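PDB 2INV: inulin fructotransferase from Bacillus sp. snu-7, which cleaves inulin by intramolecular fructosyl transfer, probably releasing a cyclic difructose from the chain end. Local coordinates for residues R271-Y276 with H295-N300; F334-P339 with P350-I355. All coordinates share one frame; numbering follows the deposited sequence.

In the fold
Both interactions lie in neighbouring turns of the beta-helix, about 9 Å apart between centres, and both are buried. Interaction 1 runs along one wall: strands 271-274 and 295-299 are joined edge to edge by main-chain hydrogen bonds, and its far end reaches the glycan pocket through Phe275. Interaction 2 crosses the inside of the helix, from strand 334-337 to the corner at Gln352, with no hydrogen bond between its two segments. The wall strand is common ground, since 295-299 lies between 271-274 and 334-337: Ile296 O is 2.9 Å from Ala335 N, probably a hydrogen bond, and Arg298 CG packs against Tyr336 CD2.

Interaction 1. Residues R271-Y276 with H295-N300; sequences RLQGFY and HIRRTN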
loop_
_atom_site.group_PDB
_atom_site.type_symbol
_atom_site.label_atom_id
_atom_site.label_comp_id
_atom_site.label_asym_id
_atom_site.label_seq_id
_atom_site.Cartn_x
_atom_site.Cartn_y
_atom_site.Cartn_z
ATOM N N ARG A 271 8.869 -1.056 -8.567
ATOM C CA ARG A 271 9.316 -0.505 -9.836
ATOM C C ARG A 271 10.710 0.042 -9.607
ATOM O O ARG A 271 10.886 0.980 -8.837
ATOM C CB ARG A 271 8.376 0.613 -10.298
ATOM C CG ARG A 271 8.722 1.195 -11.687
ATOM C CD ARG A 271 9.777 2.289 -11.618
ATOM N NE ARG A 271 10.156 2.766 -12.948
ATOM C CZ ARG A 271 10.266 4.052 -13.279
ATOM N NH1 ARG A 271 10.021 4.998 -12.379
ATOM N NH2 ARG A 271 10.623 4.395 -14.511
ATOM N N LEU A 272 11.700 -0.565 -10.252
ATOM C CA LEU A 272 13.074 -0.123 -10.101
ATOM C C LEU A 272 13.658 0.413 -11.401
ATOM O O LEU A 272 13.604 -0.242 -12.437
ATOM C CB LEU A 272 13.961 -1.265 -9.579
ATOM C CG LEU A 272 13.947 -1.544 -8.069
ATOM C CD1 LEU A 272 12.546 -1.938 -7.615
ATOM C CD2 LEU A 272 14.944 -2.651 -7.753
ATOM N N GLN A 273 14.219 1.616 -11.336
ATOM C CA GLN A 273 14.851 2.251 -12.495
ATOM C C GLN A 273 16.187 2.854 -12.082
ATOM O O GLN A 273 16.229 3.753 -11.243
ATOM C CB GLN A 273 13.960 3.355 -13.076
ATOM C CG GLN A 273 14.432 3.846 -14.450
ATOM C CD GLN A 273 13.783 5.136 -14.903
ATOM O OE1 GLN A 273 13.644 5.382 -16.108
ATOM N NE2 GLN A 273 13.399 5.977 -13.945
ATOM N N GLY A 274 17.268 2.350 -12.666
ATOM C CA GLY A 274 18.581 2.865 -12.337
ATOM C C GLY A 274 19.419 3.157 -13.565
ATOM O O GLY A 274 19.095 2.728 -14.667
ATOM N N PHE A 275 20.506 3.896 -13.372
ATOM C CA PHE A 275 21.417 4.235 -14.467
ATOM C C PHE A 275 22.749 3.540 -14.266
ATOM O O PHE A 275 23.691 3.762 -15.026
ATOM C CB PHE A 275 21.723 5.735 -14.521
ATOM C CG PHE A 275 20.530 6.613 -14.775
ATOM C CD1 PHE A 275 19.555 6.259 -15.698
ATOM C CD2 PHE A 275 20.434 7.853 -14.147
ATOM C CE1 PHE A 275 18.508 7.135 -15.995
ATOM C CE2 PHE A 275 19.402 8.727 -14.434
ATOM C CZ PHE A 275 18.436 8.372 -15.359
ATOM N N TYR A 276 22.839 2.717 -13.232
ATOM C CA TYR A 276 24.088 2.034 -12.946
ATOM C C TYR A 276 23.956 0.598 -12.497
ATOM O O TYR A 276 22.880 0.125 -12.131
ATOM C CB TYR A 276 24.866 2.740 -11.827
ATOM C CG TYR A 276 24.703 4.229 -11.747
ATOM C CD1 TYR A 276 25.184 5.061 -12.757
ATOM C CD2 TYR A 276 24.105 4.816 -10.634
ATOM C CE1 TYR A 276 25.082 6.438 -12.650
ATOM C CE2 TYR A 276 23.993 6.192 -10.523
ATOM C CZ TYR A 276 24.484 6.998 -11.533
ATOM O OH TYR A 276 24.378 8.366 -11.429
ATOM N N HIS A 295 9.857 -4.906 -11.449
ATOM C CA HIS A 295 10.262 -4.481 -12.781
ATOM C C HIS A 295 11.604 -3.804 -12.599
ATOM O O HIS A 295 11.715 -2.783 -11.918
ATOM C CB HIS A 295 9.283 -3.497 -13.408
ATOM C CG HIS A 295 9.500 -3.297 -14.875
ATOM N ND1 HIS A 295 10.573 -2.597 -15.383
ATOM C CD2 HIS A 295 8.738 -3.642 -15.939
ATOM C CE1 HIS A 295 10.457 -2.511 -16.697
ATOM N NE2 HIS A 295 9.352 -3.137 -17.058
ATOM N N ILE A 296 12.623 -4.387 -13.212
ATOM C CA ILE A 296 13.979 -3.884 -13.088
ATOM C C ILE A 296 14.505 -3.353 -14.413
ATOM O O ILE A 296 14.822 -4.112 -15.325
ATOM C CB ILE A 296 14.869 -5.011 -12.547
ATOM C CG1 ILE A 296 14.171 -5.628 -11.328
ATOM C CG2 ILE A 296 16.243 -4.486 -12.176
ATOM C CD1 ILE A 296 14.720 -6.953 -10.888
ATOM N N ARG A 297 14.582 -2.031 -14.507
ATOM C CA ARG A 297 15.038 -1.363 -15.712
ATOM C C ARG A 297 16.345 -0.617 -15.529
ATOM O O ARG A 297 16.452 0.323 -14.738
ATOM C CB ARG A 297 13.947 -0.414 -16.226
ATOM C CG ARG A 297 14.458 0.882 -16.853
ATOM C CD ARG A 297 15.281 0.620 -18.086
ATOM N NE ARG A 297 14.821 1.406 -19.225
ATOM C CZ ARG A 297 14.927 1.011 -20.491
ATOM N NH1 ARG A 297 15.479 -0.166 -20.779
ATOM N NH2 ARG A 297 14.470 1.785 -21.470
ATOM N N ARG A 298 17.337 -1.057 -16.289
ATOM C CA ARG A 298 18.655 -0.456 -16.267
ATOM C C ARG A 298 18.834 0.286 -17.584
ATOM O O ARG A 298 18.491 -0.244 -18.651
ATOM C CB ARG A 298 19.717 -1.548 -16.132
ATOM C CG ARG A 298 21.139 -1.101 -16.433
ATOM C CD ARG A 298 21.591 -0.019 -15.474
ATOM N NE ARG A 298 22.444 0.954 -16.140
ATOM C CZ ARG A 298 23.676 0.709 -16.574
ATOM N NH1 ARG A 298 24.222 -0.488 -16.412
ATOM N NH2 ARG A 298 24.360 1.670 -17.179
ATOM N N THR A 299 19.338 1.514 -17.518
ATOM C CA THR A 299 19.559 2.280 -18.735
ATOM C C THR A 299 20.617 3.328 -18.434
ATOM O O THR A 299 21.212 3.331 -17.351
ATOM C CB THR A 299 18.255 2.948 -19.245
ATOM O OG1 THR A 299 18.448 3.416 -20.588
ATOM C CG2 THR A 299 17.865 4.114 -18.354
ATOM N N ASN A 300 20.860 4.216 -19.386
ATOM C CA ASN A 300 21.881 5.235 -19.195
ATOM C C ASN A 300 21.284 6.544 -18.689
ATOM O O ASN A 300 20.156 6.911 -19.030
ATOM C CB ASN A 300 22.632 5.477 -20.506
ATOM C CG ASN A 300 21.705 5.765 -21.659
ATOM O OD1 ASN A 300 20.799 4.980 -21.955
ATOM N ND2 ASN A 300 21.934 6.884 -22.333
HETATM O O HOH W 1 11.128 -0.624 -13.532
HETATM O O HOH W 2 13.749 4.353 -19.084
#
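Residues 271-274 and 295-299 are adjacent parallel strands in one wall of the right-handed beta-helix, their directions 10° apart. Four main-chain hydrogen bonds join them; the tightest, Leu272 N to His295 O at 2.8 Å, runs nearly along the carbonyl axis. On the face carrying Gln273 and Arg297 the two side chains lie side by side, CG to CG 3.8 Å, with amide and guanidinium almost coplanar. A water takes the N-H of Arg297 NE, in the guanidinium plane, and can donate to Gln273 OE1. Another links Leu272 O to His295 ND1, while His295 NE2 bonds to Glu288 O of the second subunit.

After Gly274 the strand gives way to loop, where Phe275, part of the glycan pocket, touches a bound fructose. Thr299 CG2 meets its ring edge in plane, 3.8 Å from Phe275 CD1. Arg298, on the same face as Ile296, reaches this loop. Its CG is anti to the backbone N, but the chain bends at chi2 (62°) and chi3. Arg298 NE donates to Thr299 O at 2.9 Å, from above the carbonyl plane, and a salt bridge to Asp315 holds NH1. Arg298 NH2 lies 3.1 Å from Phe275 O. An alanine here would remove the guanidinium with both bonds and would probably leave the loop at Phe275 and Tyr276 less firmly held. Tyr276 CA sits 3.7 Å above one face of the Arg298 guanidinium, toward its rim.

Interaction 2. Residues F334-P339 with P350-I355; sequences FAYNVP and PTQILI
Apolar contacts make up the two ends of this meeting between strand 334-337 and the corner of the chain at Gln352. At one end Ile353 crosses Phe334 at about a right angle, and its CD1 comes within 3.4 Å of Phe334 CZ, the tip of the ring. Ile353 CG1, set beside its own backbone N, touches the same ring atom. At the other end Pro350 lies across the phenol end of Tyr336, with Pro350 CB 3.4 Å from Tyr336 CZ. Val338 CG2 sits 3.5 Å above one face of the Tyr336 ring, toward its rim.

Phe334 and Tyr336 come from one wall of the right-handed parallel beta-helix; Pro350, Gln352 and Ile353 lead round into another, and the side chains meet inside.

Between the two aromatic residues comes the polar contribution, the amide of Gln352, bent at chi2 (-45°). Its plane is steep to both rings, 74° from Phe334 and 79° from Tyr336. Gln352 OE1 lies 3.6 Å from Phe334 CD2, and Gln352 NE2 lies 3.5 Å from Tyr336 CB. Two of the polar atoms have partners beyond the segments: Gln352 NE2 bonds to Ser374 OG, and Tyr336 OH to Asp315 OD1.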
loop_
_atom_site.group_PDB
_atom_site.type_symbol
_atom_site.label_atom_id
_atom_site.label_comp_id
_atom_site.label_asym_id
_atom_site.label_seq_id
_atom_site.Cartn_x
_atom_site.Cartn_y
_atom_site.Cartn_z
ATOM N N PHE A 334 13.332 -7.768 -16.563
ATOM C CA PHE A 334 14.519 -6.939 -16.745
ATOM C C PHE A 334 14.539 -6.249 -18.109
ATOM O O PHE A 334 14.577 -6.908 -19.146
ATOM C CB PHE A 334 15.799 -7.775 -16.616
ATOM C CG PHE A 334 16.019 -8.367 -15.250
ATOM C CD1 PHE A 334 15.276 -9.464 -14.823
ATOM C CD2 PHE A 334 16.985 -7.843 -14.399
ATOM C CE1 PHE A 334 15.491 -10.035 -13.576
ATOM C CE2 PHE A 334 17.211 -8.406 -13.142
ATOM C CZ PHE A 334 16.466 -9.500 -12.733
ATOM N N ALA A 335 14.538 -4.919 -18.099
ATOM C CA ALA A 335 14.581 -4.129 -19.329
ATOM C C ALA A 335 15.898 -3.364 -19.302
ATOM O O ALA A 335 16.051 -2.383 -18.577
ATOM C CB ALA A 335 13.410 -3.162 -19.377
ATOM N N TYR A 336 16.851 -3.825 -20.099
ATOM C CA TYR A 336 18.172 -3.219 -20.140
ATOM C C TYR A 336 18.484 -2.541 -21.472
ATOM O O TYR A 336 18.550 -3.186 -22.526
ATOM C CB TYR A 336 19.207 -4.299 -19.804
ATOM C CG TYR A 336 20.642 -3.852 -19.777
ATOM C CD1 TYR A 336 21.333 -3.599 -20.962
ATOM C CD2 TYR A 336 21.326 -3.708 -18.571
ATOM C CE1 TYR A 336 22.668 -3.218 -20.949
ATOM C CE2 TYR A 336 22.667 -3.327 -18.547
ATOM C CZ TYR A 336 23.329 -3.085 -19.737
ATOM O OH TYR A 336 24.652 -2.712 -19.728
ATOM N N ASN A 337 18.669 -1.224 -21.414
ATOM C CA ASN A 337 18.978 -0.427 -22.601
ATOM C C ASN A 337 20.179 0.466 -22.298
ATOM O O ASN A 337 20.048 1.527 -21.673
ATOM C CB ASN A 337 17.783 0.446 -22.983
ATOM C CG ASN A 337 17.916 1.041 -24.358
ATOM O OD1 ASN A 337 17.055 1.794 -24.803
ATOM N ND2 ASN A 337 18.982 0.684 -25.052
ATOM N N VAL A 338 21.351 0.027 -22.739
ATOM C CA VAL A 338 22.573 0.768 -22.498
ATOM C C VAL A 338 23.493 0.739 -23.717
ATOM O O VAL A 338 23.736 -0.313 -24.308
ATOM C CB VAL A 338 23.323 0.189 -21.275
ATOM C CG1 VAL A 338 24.649 0.921 -21.066
ATOM C CG2 VAL A 338 22.459 0.313 -20.035
ATOM N N PRO A 339 23.974 1.917 -24.140
ATOM C CA PRO A 339 24.878 2.081 -25.282
ATOM C C PRO A 339 26.067 1.121 -25.218
ATOM O O PRO A 339 26.757 1.046 -24.197
ATOM C CB PRO A 339 25.310 3.538 -25.153
ATOM C CG PRO A 339 24.040 4.196 -24.726
ATOM C CD PRO A 339 23.425 3.222 -23.723
ATOM N N PRO A 350 26.600 -7.530 -20.713
ATOM C CA PRO A 350 25.978 -7.107 -19.463
ATOM C C PRO A 350 25.377 -8.305 -18.729
ATOM O O PRO A 350 24.805 -9.207 -19.352
ATOM C CB PRO A 350 24.924 -6.120 -19.944
ATOM C CG PRO A 350 25.661 -5.406 -21.028
ATOM C CD PRO A 350 26.381 -6.523 -21.769
ATOM N N THR A 351 25.515 -8.318 -17.408
ATOM C CA THR A 351 24.967 -9.400 -16.596
ATOM C C THR A 351 23.707 -8.927 -15.894
ATOM O O THR A 351 23.749 -7.976 -15.119
ATOM C CB THR A 351 25.969 -9.869 -15.517
ATOM O OG1 THR A 351 27.142 -10.408 -16.140
ATOM C CG2 THR A 351 25.339 -10.931 -14.621
ATOM N N GLN A 352 22.584 -9.571 -16.183
ATOM C CA GLN A 352 21.338 -9.186 -15.543
ATOM C C GLN A 352 21.351 -9.666 -14.101
ATOM O O GLN A 352 21.186 -8.874 -13.166
ATOM C CB GLN A 352 20.131 -9.781 -16.275
ATOM C CG GLN A 352 19.899 -9.232 -17.696
ATOM C CD GLN A 352 20.011 -7.727 -17.787
ATOM O OE1 GLN A 352 19.377 -6.985 -17.019
ATOM N NE2 GLN A 352 20.812 -7.261 -18.746
ATOM N N ILE A 353 21.541 -10.967 -13.913
ATOM C CA ILE A 353 21.569 -11.517 -12.564
ATOM C C ILE A 353 22.877 -12.239 -12.254
ATOM O O ILE A 353 23.275 -13.176 -12.948
ATOM C CB ILE A 353 20.393 -12.486 -12.325
ATOM C CG1 ILE A 353 19.080 -11.715 -12.413
ATOM C CG2 ILE A 353 20.524 -13.154 -10.960
ATOM C CD1 ILE A 353 17.843 -12.586 -12.410
ATOM N N LEU A 354 23.557 -11.776 -11.211
ATOM C CA LEU A 354 24.812 -12.380 -10.790
ATOM C C LEU A 354 24.692 -12.960 -9.395
ATOM O O LEU A 354 24.334 -12.273 -8.431
ATOM C CB LEU A 354 25.962 -11.367 -10.807
ATOM C CG LEU A 354 27.260 -11.896 -10.192
ATOM C CD1 LEU A 354 27.788 -13.056 -11.026
ATOM C CD2 LEU A 354 28.286 -10.777 -10.120
ATOM N N ILE A 355 25.010 -14.241 -9.309
ATOM C CA ILE A 355 24.981 -14.970 -8.061
ATOM C C ILE A 355 26.465 -15.078 -7.696
ATOM O O ILE A 355 27.161 -16.014 -8.080
ATOM C CB ILE A 355 24.293 -16.342 -8.291
ATOM C CG1 ILE A 355 22.923 -16.110 -8.946
ATOM C CG2 ILE A 355 24.117 -17.092 -6.988
ATOM C CD1 ILE A 355 21.963 -15.266 -8.109
#